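Local coordinates for centrosome-associated zinc finger protein Cp190 (Drosophila melanogaster, PDB 6ER1) that organises chromatin domains and their boundaries when recruited by insulator DNA-binding proteins, and homodimerises through its N-terminal BTB domain, the part in this crystal, at residues N62-T67 with L75-E80; V87-F92 with G106-T111; R110-K113 with V119-K122. All blocks are in the same frame, centred on the assembly; numbering follows the deposited sequence. Where two conformers were deposited one is given.

Interaction 1: residues N62-T67 with L75-E80; sequences NVLEQT and LIMPNE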
ATOM      1  N   ASN A  62      -3.977  11.230  -9.882  1.00 16.89           N
ATOM      2  CA  ASN A  62      -5.216  10.813 -10.519  1.00 16.91           C
ATOM      3  C   ASN A  62      -5.580  11.755 -11.680  1.00 16.74           C
ATOM      4  O   ASN A  62      -5.918  11.319 -12.772  1.00 19.91           O
ATOM      5  CB  ASN A  62      -6.394  10.666  -9.534  1.00 20.30           C
ATOM      6  CG  ASN A  62      -6.192   9.536  -8.538  1.00 20.92           C
ATOM      7  OD1 ASN A  62      -5.687   8.479  -8.882  1.00 24.89           O
ATOM      8  ND2 ASN A  62      -6.648   9.745  -7.307  1.00 27.70           N
ATOM      9  N   VAL A  63      -5.461  13.044 -11.430  1.00 15.42           N
ATOM     10  CA  VAL A  63      -5.776  14.007 -12.493  1.00 14.75           C
ATOM     11  C   VAL A  63      -4.779  13.952 -13.631  1.00 14.74           C
ATOM     12  O   VAL A  63      -5.179  14.058 -14.784  1.00 17.03           O
ATOM     13  CB  VAL A  63      -6.062  15.437 -11.938  1.00 16.97           C
ATOM     14  CG1 VAL A  63      -5.540  16.567 -12.806  0.50 21.78           C
ATOM     15  CG2 VAL A  63      -7.568  15.599 -11.788  0.50 21.90           C
ATOM     16  N   LEU A  64      -3.496  13.742 -13.299  1.00 15.38           N
ATOM     17  CA  LEU A  64      -2.477  13.558 -14.370  1.00 15.18           C
ATOM     18  C   LEU A  64      -2.813  12.340 -15.251  1.00 16.94           C
ATOM     19  O   LEU A  64      -2.731  12.411 -16.456  1.00 18.76           O
ATOM     20  CB  LEU A  64      -1.082  13.416 -13.754  1.00 16.93           C
ATOM     21  CG  LEU A  64      -0.496  14.593 -13.009  1.00 17.04           C
ATOM     22  CD1 LEU A  64       0.958  14.315 -12.653  1.00 18.01           C
ATOM     23  CD2 LEU A  64      -0.664  15.901 -13.763  1.00 17.05           C
ATOM     24  N   GLU A  65      -3.258  11.240 -14.635  1.00 17.80           N
ATOM     25  CA  GLU A  65      -3.614  10.081 -15.411  1.00 21.27           C
ATOM     26  C   GLU A  65      -4.833  10.309 -16.305  1.00 21.22           C
ATOM     27  O   GLU A  65      -4.941   9.672 -17.341  1.00 26.06           O
ATOM     28  CB  GLU A  65      -3.874   8.903 -14.487  1.00 25.49           C
ATOM     29  CG  GLU A  65      -2.609   8.297 -13.949  1.00 29.58           C
ATOM     30  CD  GLU A  65      -2.860   6.922 -13.396  1.00 30.40           C
ATOM     31  OE1 GLU A  65      -2.629   5.944 -14.148  1.00 38.51           O
ATOM     32  OE2 GLU A  65      -3.291   6.841 -12.232  1.00 40.98           O
ATOM     33  N   GLN A  66      -5.741  11.194 -15.883  1.00 19.68           N
ATOM     34  CA  GLN A  66      -6.887  11.593 -16.698  1.00 21.48           C
ATOM     35  C   GLN A  66      -6.548  12.578 -17.834  1.00 22.76           C
ATOM     36  O   GLN A  66      -7.298  12.675 -18.779  1.00 28.44           O
ATOM     37  CB  GLN A  66      -7.989  12.225 -15.812  1.00 25.20           C
ATOM     38  CG  GLN A  66      -8.612  11.327 -14.763  1.00 25.05           C
ATOM     39  CD  GLN A  66      -9.371  10.199 -15.392  1.00 29.34           C
ATOM     40  OE1 GLN A  66     -10.300  10.431 -16.153  1.00 38.28           O
ATOM     41  NE2 GLN A  66      -8.946   8.972 -15.129  1.00 33.99           N
ATOM     42  N   THR A  67      -5.430  13.302 -17.748  1.00 19.45           N
ATOM     43  CA  THR A  67      -5.198  14.474 -18.611  1.00 18.94           C
ATOM     44  C   THR A  67      -3.879  14.534 -19.347  1.00 22.70           C
ATOM     45  O   THR A  67      -3.658  15.452 -20.181  1.00 23.68           O
ATOM     46  CB  THR A  67      -5.289  15.771 -17.790  1.00 19.26           C
ATOM     47  OG1 THR A  67      -4.260  15.787 -16.797  1.00 19.00           O
ATOM     48  CG2 THR A  67      -6.678  15.960 -17.212  1.00 20.40           C
ATOM     49  N   LEU A  75       3.389   7.442 -17.950  1.00 19.05           N
ATOM     50  CA  LEU A  75       2.698   8.701 -17.901  1.00 18.60           C
ATOM     51  C   LEU A  75       3.704   9.857 -18.067  1.00 17.19           C
ATOM     52  O   LEU A  75       4.666   9.990 -17.291  1.00 18.74           O
ATOM     53  CB  LEU A  75       1.966   8.804 -16.573  1.00 21.35           C
ATOM     54  CG  LEU A  75       1.080  10.020 -16.356  1.00 22.92           C
ATOM     55  CD1 LEU A  75      -0.014  10.083 -17.408  1.00 27.81           C
ATOM     56  CD2 LEU A  75       0.473   9.884 -14.981  1.00 23.97           C
ATOM     57  N   ILE A  76       3.451  10.723 -19.037  1.00 19.44           N
ATOM     58  CA  ILE A  76       4.373  11.831 -19.340  1.00 19.72           C
ATOM     59  C   ILE A  76       4.095  12.992 -18.373  1.00 18.82           C
ATOM     60  O   ILE A  76       3.012  13.623 -18.388  1.00 21.05           O
ATOM     61  CB  ILE A  76       4.203  12.320 -20.774  1.00 21.57           C
ATOM     62  CG1 ILE A  76       4.467  11.175 -21.757  1.00 24.37           C
ATOM     63  CG2 ILE A  76       5.085  13.518 -21.028  1.00 22.17           C
ATOM     64  CD1 ILE A  76       5.808  10.483 -21.576  1.00 25.66           C
ATOM     65  N   MET A  77       5.043  13.253 -17.498  1.00 17.39           N
ATOM     66  CA  MET A  77       4.873  14.291 -16.498  1.00 17.60           C
ATOM     67  C   MET A  77       4.844  15.684 -17.138  1.00 17.78           C
ATOM     68  O   MET A  77       5.575  15.937 -18.089  1.00 19.33           O
ATOM     69  CB  MET A  77       6.026  14.247 -15.495  1.00 16.50           C
ATOM     70  CG  MET A  77       5.990  13.008 -14.602  1.00 17.38           C
ATOM     71  SD  MET A  77       4.521  12.810 -13.583  1.00 18.94           S
ATOM     72  CE  MET A  77       3.413  11.864 -14.603  1.00 21.57           C
ATOM     73  N   PRO A  78       4.013  16.586 -16.623  1.00 17.49           N
ATOM     74  CA  PRO A  78       4.026  17.955 -17.104  1.00 17.30           C
ATOM     75  C   PRO A  78       5.348  18.693 -16.879  1.00 18.88           C
ATOM     76  O   PRO A  78       6.155  18.317 -16.027  1.00 18.25           O
ATOM     77  CB  PRO A  78       2.890  18.626 -16.343  1.00 21.66           C
ATOM     78  CG  PRO A  78       2.297  17.618 -15.459  1.00 22.79           C
ATOM     79  CD  PRO A  78       3.038  16.358 -15.547  1.00 18.86           C
ATOM     80  N   ASN A  79       5.562  19.746 -17.660  1.00 23.43           N
ATOM     81  CA  ASN A  79       6.816  20.516 -17.586  1.00 24.58           C
ATOM     82  C   ASN A  79       7.101  21.092 -16.215  1.00 20.88           C
ATOM     83  O   ASN A  79       8.267  21.147 -15.805  1.00 24.89           O
ATOM     84  CB  ASN A  79       6.794  21.632 -18.608  1.00 27.38           C
ATOM     85  CG  ASN A  79       6.840  21.113 -20.018  1.00 35.43           C
ATOM     86  OD1 ASN A  79       7.305  20.004 -20.278  1.00 40.06           O
ATOM     87  ND2 ASN A  79       6.369  21.925 -20.947  1.00 47.08           N
ATOM     88  N   GLU A  80       6.044  21.439 -15.476  1.00 22.07           N
ATOM     89  CA  GLU A  80       6.222  22.015 -14.139  1.00 26.30           C
ATOM     90  C   GLU A  80       6.383  20.983 -13.041  1.00 21.08           C
ATOM     91  O   GLU A  80       6.499  21.378 -11.877  1.00 26.26           O
ATOM     92  CB  GLU A  80       5.053  22.952 -13.741  1.00 27.74           C
ATOM     93  CG  GLU A  80       3.696  22.297 -13.384  1.00 31.33           C
ATOM     94  CD  GLU A  80       2.814  22.091 -14.590  1.00 35.42           C
ATOM     95  OE1 GLU A  80       3.362  21.974 -15.727  1.00 35.56           O
ATOM     96  OE2 GLU A  80       1.591  22.019 -14.385  1.00 38.45           O
TER
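The puckered pyrrolidine ring of Pro78 meets Leu64 through CG and CD, and Leu64 CD2 comes within 3.8 Å of Pro78 CG. The carboxylate of Glu65 is the flat group here, and its OE2 forms a salt bridge with Arg51; within the contact Glu65 packs chiefly through its methylene CG, 3.6 Å from Leu75 CD2.

Leu64 divides its surface among three partners. While CD2 faces the proline, its other methyl, CD1, lies equally near SD and CE of Met77, 4.0 Å from SD. Met77 leaves the backbone heading away from the helix, and bends at chi2 (-60°) and chi3 (90°) bring its thioether back. Leu64 CB packs against Leu75 CD2 at 4.0 Å. In Leu75, CG stands opposite the backbone N (chi1 -175°), sending the two methyls onto the helix: CD1 sits by Leu64 O, CD2 by Glu65.

Within the BTB fold this seats helix 60-67 on the end of strand 74-76 and the loop after it, with Leu37 of strand 37-40 adding to the floor. Cohesion between the two segments is therefore dispersive and depends on fit, while the carboxylate charge of Glu65 is met by Arg51.

Interaction 2: residues V87-F92 with G106-T111; sequences VPIVNF and GKLLRT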
ATOM      1  N   VAL A  87      10.692  13.590  -7.163  1.00 14.48           N
ATOM      2  CA  VAL A  87      11.432  12.591  -6.393  1.00 14.75           C
ATOM      3  C   VAL A  87      11.385  12.810  -4.879  1.00 13.46           C
ATOM      4  O   VAL A  87      10.984  11.860  -4.155  1.00 16.23           O
ATOM      5  CB  VAL A  87      12.894  12.437  -6.925  1.00 17.38           C
ATOM      6  CG1 VAL A  87      13.729  11.622  -5.960  1.00 18.78           C
ATOM      7  CG2 VAL A  87      12.837  11.795  -8.303  1.00 18.52           C
ATOM      8  N   PRO A  88      11.583  14.039  -4.388  1.00 14.70           N
ATOM      9  CA  PRO A  88      11.476  14.233  -2.943  1.00 14.32           C
ATOM     10  C   PRO A  88      10.005  14.017  -2.451  1.00 12.81           C
ATOM     11  O   PRO A  88       9.848  13.497  -1.330  1.00 13.10           O
ATOM     12  CB  PRO A  88      11.954  15.666  -2.682  1.00 16.46           C
ATOM     13  CG  PRO A  88      12.519  16.104  -3.923  1.00 20.19           C
ATOM     14  CD  PRO A  88      12.254  15.188  -5.045  1.00 16.25           C
ATOM     15  N   ILE A  89       9.054  14.494  -3.253  1.00 12.20           N
ATOM     16  CA  ILE A  89       7.614  14.334  -2.822  1.00 11.86           C
ATOM     17  C   ILE A  89       7.252  12.860  -2.766  1.00 11.65           C
ATOM     18  O   ILE A  89       6.609  12.428  -1.780  1.00 13.91           O
ATOM     19  CB  ILE A  89       6.743  15.165  -3.717  1.00 12.46           C
ATOM     20  CG1 ILE A  89       6.965  16.636  -3.404  1.00 14.47           C
ATOM     21  CG2 ILE A  89       5.261  14.809  -3.470  1.00 14.51           C
ATOM     22  CD1 ILE A  89       6.288  17.600  -4.321  1.00 16.12           C
ATOM     23  N   VAL A  90       7.599  12.081  -3.769  1.00 12.54           N
ATOM     24  CA  VAL A  90       7.290  10.654  -3.735  1.00 13.05           C
ATOM     25  C   VAL A  90       7.994   9.984  -2.581  1.00 13.57           C
ATOM     26  O   VAL A  90       7.420   9.120  -1.869  1.00 14.49           O
ATOM     27  CB  VAL A  90       7.610   9.974  -5.084  1.00 15.25           C
ATOM     28  CG1 VAL A  90       7.589   8.443  -4.989  1.00 16.04           C
ATOM     29  CG2 VAL A  90       6.644  10.414  -6.156  1.00 15.69           C
ATOM     30  N   ASN A  91       9.266  10.313  -2.329  1.00 13.64           N
ATOM     31  CA  ASN A  91       9.921   9.703  -1.192  1.00 13.51           C
ATOM     32  C   ASN A  91       9.229  10.032   0.157  1.00 13.65           C
ATOM     33  O   ASN A  91       9.125   9.167   1.068  1.00 15.78           O
ATOM     34  CB  ASN A  91      11.400  10.063  -1.136  1.00 15.09           C
ATOM     35  CG  ASN A  91      12.252   9.385  -2.224  1.00 17.79           C
ATOM     36  OD1 ASN A  91      11.928   8.312  -2.692  1.00 23.07           O
ATOM     37  ND2 ASN A  91      13.380   9.973  -2.540  1.00 21.01           N
ATOM     38  N   PHE A  92       8.728  11.253   0.261  1.00 13.28           N
ATOM     39  CA  PHE A  92       7.897  11.671   1.401  1.00 13.68           C
ATOM     40  C   PHE A  92       6.640  10.800   1.492  1.00 13.02           C
ATOM     41  O   PHE A  92       6.304  10.318   2.606  1.00 14.21           O
ATOM     42  CB  PHE A  92       7.518  13.144   1.315  1.00 13.70           C
ATOM     43  CG  PHE A  92       6.485  13.571   2.293  1.00 13.54           C
ATOM     44  CD1 PHE A  92       6.736  13.715   3.624  1.00 14.09           C
ATOM     45  CD2 PHE A  92       5.199  13.693   1.847  1.00 17.14           C
ATOM     46  CE1 PHE A  92       5.725  14.033   4.509  1.00 15.78           C
ATOM     47  CE2 PHE A  92       4.175  14.023   2.720  1.00 17.19           C
ATOM     48  CZ  PHE A  92       4.446  14.214   4.046  1.00 16.90           C
ATOM     49  N   GLY A 106      10.651  26.913  -1.615  1.00 12.10           N
ATOM     50  CA  GLY A 106       9.537  27.560  -2.240  1.00 11.52           C
ATOM     51  C   GLY A 106       9.002  26.842  -3.395  1.00 12.43           C
ATOM     52  O   GLY A 106       7.727  26.779  -3.556  1.00 13.49           O
ATOM     53  N   LYS A 107       9.760  26.163  -4.188  1.00 12.78           N
ATOM     54  CA  LYS A 107       9.302  25.437  -5.308  1.00 12.85           C
ATOM     55  C   LYS A 107       8.480  24.232  -4.756  1.00 11.55           C
ATOM     56  O   LYS A 107       7.434  23.905  -5.388  1.00 13.13           O
ATOM     57  CB  LYS A 107      10.476  24.913  -6.155  1.00 15.20           C
ATOM     58  CG  LYS A 107      10.048  24.514  -7.553  0.50 14.37           C
ATOM     59  CD  LYS A 107      11.166  24.201  -8.531  0.50 18.36           C
ATOM     60  CE  LYS A 107      10.557  23.777  -9.859  0.50 22.37           C
ATOM     61  NZ  LYS A 107      11.575  23.560 -10.926  0.50 20.69           N
ATOM     62  N   LEU A 108       8.970  23.570  -3.757  1.00 12.10           N
ATOM     63  CA  LEU A 108       8.237  22.419  -3.179  1.00 11.85           C
ATOM     64  C   LEU A 108       6.951  22.936  -2.613  1.00 13.49           C
ATOM     65  O   LEU A 108       5.891  22.198  -2.795  1.00 13.39           O
ATOM     66  CB  LEU A 108       9.076  21.720  -2.148  1.00 13.05           C
ATOM     67  CG  LEU A 108      10.215  20.886  -2.741  1.00 14.38           C
ATOM     68  CD1 LEU A 108      11.219  20.555  -1.636  1.00 16.33           C
ATOM     69  CD2 LEU A 108       9.682  19.581  -3.354  1.00 16.77           C
ATOM     70  N   LEU A 109       6.886  24.055  -1.945  1.00 12.22           N
ATOM     71  CA  LEU A 109       5.640  24.612  -1.392  1.00 11.78           C
ATOM     72  C   LEU A 109       4.733  24.943  -2.501  1.00 12.23           C
ATOM     73  O   LEU A 109       3.498  24.560  -2.426  1.00 14.07           O
ATOM     74  CB  LEU A 109       5.936  25.762  -0.484  1.00 14.06           C
ATOM     75  CG  LEU A 109       4.828  26.418   0.233  1.00 17.47           C
ATOM     76  CD1 LEU A 109       3.931  25.417   0.947  1.00 19.67           C
ATOM     77  CD2 LEU A 109       5.298  27.476   1.182  1.00 21.53           C
ATOM     78  N   ARG A 110       5.103  25.593  -3.574  1.00 12.49           N
ATOM     79  CA  ARG A 110       4.230  25.884  -4.681  1.00 12.01           C
ATOM     80  C   ARG A 110       3.736  24.588  -5.320  1.00 11.14           C
ATOM     81  O   ARG A 110       2.519  24.548  -5.727  1.00 13.60           O
ATOM     82  CB  ARG A 110       4.867  26.835  -5.719  1.00 13.14           C
ATOM     83  CG  ARG A 110       5.058  28.238  -5.157  1.00 13.72           C
ATOM     84  CD  ARG A 110       5.683  29.199  -6.179  1.00 14.63           C
ATOM     85  NE  ARG A 110       7.049  28.880  -6.579  1.00 14.97           N
ATOM     86  CZ  ARG A 110       8.110  29.290  -5.897  1.00 13.28           C
ATOM     87  NH1 ARG A 110       8.008  30.019  -4.814  1.00 14.07           N
ATOM     88  NH2 ARG A 110       9.314  28.975  -6.395  1.00 15.45           N
ATOM     89  N   THR A 111       4.523  23.563  -5.434  1.00 11.26           N
ATOM     90  CA  THR A 111       4.130  22.313  -6.012  1.00 11.83           C
ATOM     91  C   THR A 111       3.063  21.667  -5.040  1.00 11.76           C
ATOM     92  O   THR A 111       2.017  21.168  -5.589  1.00 12.90           O
ATOM     93  CB  THR A 111       5.267  21.354  -6.231  1.00 13.76           C
ATOM     94  OG1 THR A 111       6.188  21.982  -7.175  1.00 16.12           O
ATOM     95  CG2 THR A 111       4.899  20.058  -6.790  1.00 13.59           C
TER
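Ile89 of helix 83-95 reaches across to Leu108 and Thr111 of helix 105-115, a compact example of how one branched side chain can bridge two helices. Followed along 106-111, the second helix shows how its several faces are put to use. Gly106 contributes its carbonyl: O lies under the centre of the Arg110 guanidinium, 3.4 Å from that plane, so the arginine folds back over its own helix and away from the contact. Lys107 was deposited in two conformers; in the one described here NZ forms a salt bridge with Asp84, and its carbonyl takes a bond from Thr111.

Leu108 is the first residue to touch. Its CD2 is 4.0 Å from Ile89 CG1 and equally near Ile89 CD1, as the two side chains lie alongside one another, running in opposite senses. Leu109 faces another neighbour, helix 118-124.

Thr111 closes the sequence with both branches in use. OG1 donates to Lys107 O at 2.9 Å, tilted 32° from the carbonyl plane, and the backbone N of Thr111 reaches the same oxygen from the opposite face. This intrahelical bond satisfies the buried hydroxyl and fixes the rotation of the side chain, leaving CG2 opposite the backbone N and 3.8 Å from Ile89 CD1. Ile89 meets it with an extended chain (chi2 173°) that carries CD1 to the threonine.

One turn beyond Ile89, Phe92 leads to the dimer interface, where its ring meets Trp17 of the second subunit with the planes at about 55°. The pair of helices is walled by several elements of the BTB/POZ domain: Met117 and Leu120, the latter from helix 118-124, also pack on Ile89, and Leu108 touches Phe100 of strand 97-101.

Interaction 3: residues R110-K113 with V119-K122; sequences RTAK and VLLK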
ATOM      1  N   ARG A 110       5.103  25.593  -3.574  1.00 12.49           N
ATOM      2  CA  ARG A 110       4.230  25.884  -4.681  1.00 12.01           C
ATOM      3  C   ARG A 110       3.736  24.588  -5.320  1.00 11.14           C
ATOM      4  O   ARG A 110       2.519  24.548  -5.727  1.00 13.60           O
ATOM      5  CB  ARG A 110       4.867  26.835  -5.719  1.00 13.14           C
ATOM      6  CG  ARG A 110       5.058  28.238  -5.157  1.00 13.72           C
ATOM      7  CD  ARG A 110       5.683  29.199  -6.179  1.00 14.63           C
ATOM      8  NE  ARG A 110       7.049  28.880  -6.579  1.00 14.97           N
ATOM      9  CZ  ARG A 110       8.110  29.290  -5.897  1.00 13.28           C
ATOM     10  NH1 ARG A 110       8.008  30.019  -4.814  1.00 14.07           N
ATOM     11  NH2 ARG A 110       9.314  28.975  -6.395  1.00 15.45           N
ATOM     12  N   THR A 111       4.523  23.563  -5.434  1.00 11.26           N
ATOM     13  CA  THR A 111       4.130  22.313  -6.012  1.00 11.83           C
ATOM     14  C   THR A 111       3.063  21.667  -5.040  1.00 11.76           C
ATOM     15  O   THR A 111       2.017  21.168  -5.589  1.00 12.90           O
ATOM     16  CB  THR A 111       5.267  21.354  -6.231  1.00 13.76           C
ATOM     17  OG1 THR A 111       6.188  21.982  -7.175  1.00 16.12           O
ATOM     18  CG2 THR A 111       4.899  20.058  -6.790  1.00 13.59           C
ATOM     19  N   ALA A 112       3.306  21.662  -3.772  1.00 12.17           N
ATOM     20  CA  ALA A 112       2.303  21.035  -2.822  1.00 13.07           C
ATOM     21  C   ALA A 112       1.090  21.840  -2.961  1.00 13.60           C
ATOM     22  O   ALA A 112      -0.046  21.180  -2.843  1.00 14.16           O
ATOM     23  CB  ALA A 112       2.858  21.098  -1.442  1.00 14.48           C
ATOM     24  N   LYS A 113       1.046  23.115  -3.128  1.00 13.27           N
ATOM     25  CA  LYS A 113      -0.179  23.902  -3.315  1.00 12.07           C
ATOM     26  C   LYS A 113      -0.840  23.573  -4.603  1.00 12.85           C
ATOM     27  O   LYS A 113      -2.143  23.376  -4.643  1.00 14.51           O
ATOM     28  CB  LYS A 113       0.067  25.431  -3.198  1.00 14.78           C
ATOM     29  CG  LYS A 113       0.416  25.922  -1.816  1.00 16.51           C
ATOM     30  CD  LYS A 113       0.708  27.419  -1.860  1.00 23.40           C
ATOM     31  CE  LYS A 113       0.758  28.133  -0.507  0.50 28.24           C
ATOM     32  NZ  LYS A 113      -0.327  29.056  -0.123  0.50 34.01           N
ATOM     33  N   VAL A 119      -1.201  17.203   3.510  1.00 12.98           N
ATOM     34  CA  VAL A 119      -0.294  16.703   4.528  1.00 13.76           C
ATOM     35  C   VAL A 119       1.131  17.313   4.351  1.00 13.56           C
ATOM     36  O   VAL A 119       1.803  17.553   5.321  1.00 15.34           O
ATOM     37  CB  VAL A 119      -0.255  15.171   4.598  1.00 15.76           C
ATOM     38  CG1 VAL A 119       0.274  14.537   3.348  1.00 17.16           C
ATOM     39  CG2 VAL A 119       0.411  14.645   5.863  1.00 19.23           C
ATOM     40  N   LEU A 120       1.514  17.518   3.113  1.00 12.83           N
ATOM     41  CA  LEU A 120       2.865  18.111   2.840  1.00 13.46           C
ATOM     42  C   LEU A 120       2.839  19.629   3.095  1.00 12.72           C
ATOM     43  O   LEU A 120       3.822  20.194   3.612  1.00 15.05           O
ATOM     44  CB  LEU A 120       3.271  17.770   1.410  1.00 14.45           C
ATOM     45  CG  LEU A 120       4.634  18.354   0.989  1.00 16.84           C
ATOM     46  CD1 LEU A 120       5.697  17.900   1.972  1.00 17.96           C
ATOM     47  CD2 LEU A 120       4.860  17.857  -0.423  1.00 19.39           C
ATOM     48  N   LEU A 121       1.744  20.285   2.713  1.00 13.83           N
ATOM     49  CA  LEU A 121       1.570  21.718   3.070  1.00 16.29           C
ATOM     50  C   LEU A 121       1.731  21.958   4.560  1.00 15.67           C
ATOM     51  O   LEU A 121       2.445  22.879   4.987  1.00 18.34           O
ATOM     52  CB  LEU A 121       0.185  22.222   2.621  1.00 18.08           C
ATOM     53  CG  LEU A 121       0.052  22.306   1.107  1.00 19.26           C
ATOM     54  CD1 LEU A 121      -1.376  22.426   0.589  1.00 19.78           C
ATOM     55  CD2 LEU A 121       0.888  23.441   0.568  1.00 22.07           C
ATOM     56  N   LYS A 122       1.041  21.156   5.359  1.00 15.66           N
ATOM     57  CA  LYS A 122       1.128  21.293   6.792  1.00 17.58           C
ATOM     58  C   LYS A 122       2.568  21.099   7.282  1.00 15.73           C
ATOM     59  O   LYS A 122       3.053  21.833   8.147  1.00 18.99           O
ATOM     60  CB  LYS A 122       0.147  20.296   7.449  1.00 19.65           C
ATOM     61  CG  LYS A 122      -1.283  20.730   7.260  1.00 24.94           C
ATOM     62  CD  LYS A 122      -2.241  19.862   8.057  1.00 34.07           C
ATOM     63  CE  LYS A 122      -3.691  20.237   7.805  1.00 41.55           C
ATOM     64  NZ  LYS A 122      -4.588  19.131   8.228  1.00 53.92           N
TER
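Ala112 and Leu121 lie at the closest approach of an alpha-alpha pair, two consecutive helices joined by a short turn near the C-terminal end of the BTB/POZ fold. Their CA atoms are 6.0 Å apart, a spacing that suits the smallest of apolar side chains on one helix and illustrates how alanine lets helices come close.

Two leucines approach the Ala112 methyl from different flanks. Leu121 CD2 stands 3.7 Å from Ala112 CB, and Leu120 CD2 3.9 Å from the same atom; seen from CB the two directions lie about 130° apart, so the methyl is held between them. The leucines achieve this with different first torsions. In Leu120, CG is opposite the backbone N (chi1 179°), which directs the side chain towards the inner side of the pair. In Leu121, CG lies beside the backbone N and opposite the carbonyl carbon (chi1 -69°), and the isobutyl group extends over Ala112 towards Lys113.

There Lys113 runs across Leu121 at about a right angle. Only its aliphatic part takes part: CG comes within 3.5 Å of Leu121 CD2, closer than carbons usually pack, although Lys113 was deposited in two conformers, so the shortness should be treated as doubtful. The chain then continues extended until a bend before NZ, at an exposed border of the contact.

The contact is thus graded, with the buried Ala112-Leu120 side giving way to a solvent-facing lysine. On the same helix as the leucines, Val119 packs on Trp17 of the second subunit. Leu121 uses its remaining methyl against the backbone: CD1 rests 3.9 Å from Ala112 O.

How the interactions relate
Interactions 2 and 3 are continuous and interaction 1 stands apart. Interactions 2 and 3 share Arg110 and Thr111 on helix 105-115, and their centres are 7 Å apart. Among the points where they touch are Leu109 CD1 with Leu121 CD2 at 3.6 Å and Ile89 CG1 with Leu120 CD2 at 3.8 Å, joining three helices in one core. Interaction 1, earlier in the chain, has its centre 16 Å from that of interaction 2 and 18 Å from that of interaction 3, with nearest atoms about 5 Å away in each case. The dimer partner reaches residues of all three: Tyr34 of the second subunit bonds to Asn62, while interactions 2 and 3 both meet that subunit's Trp17.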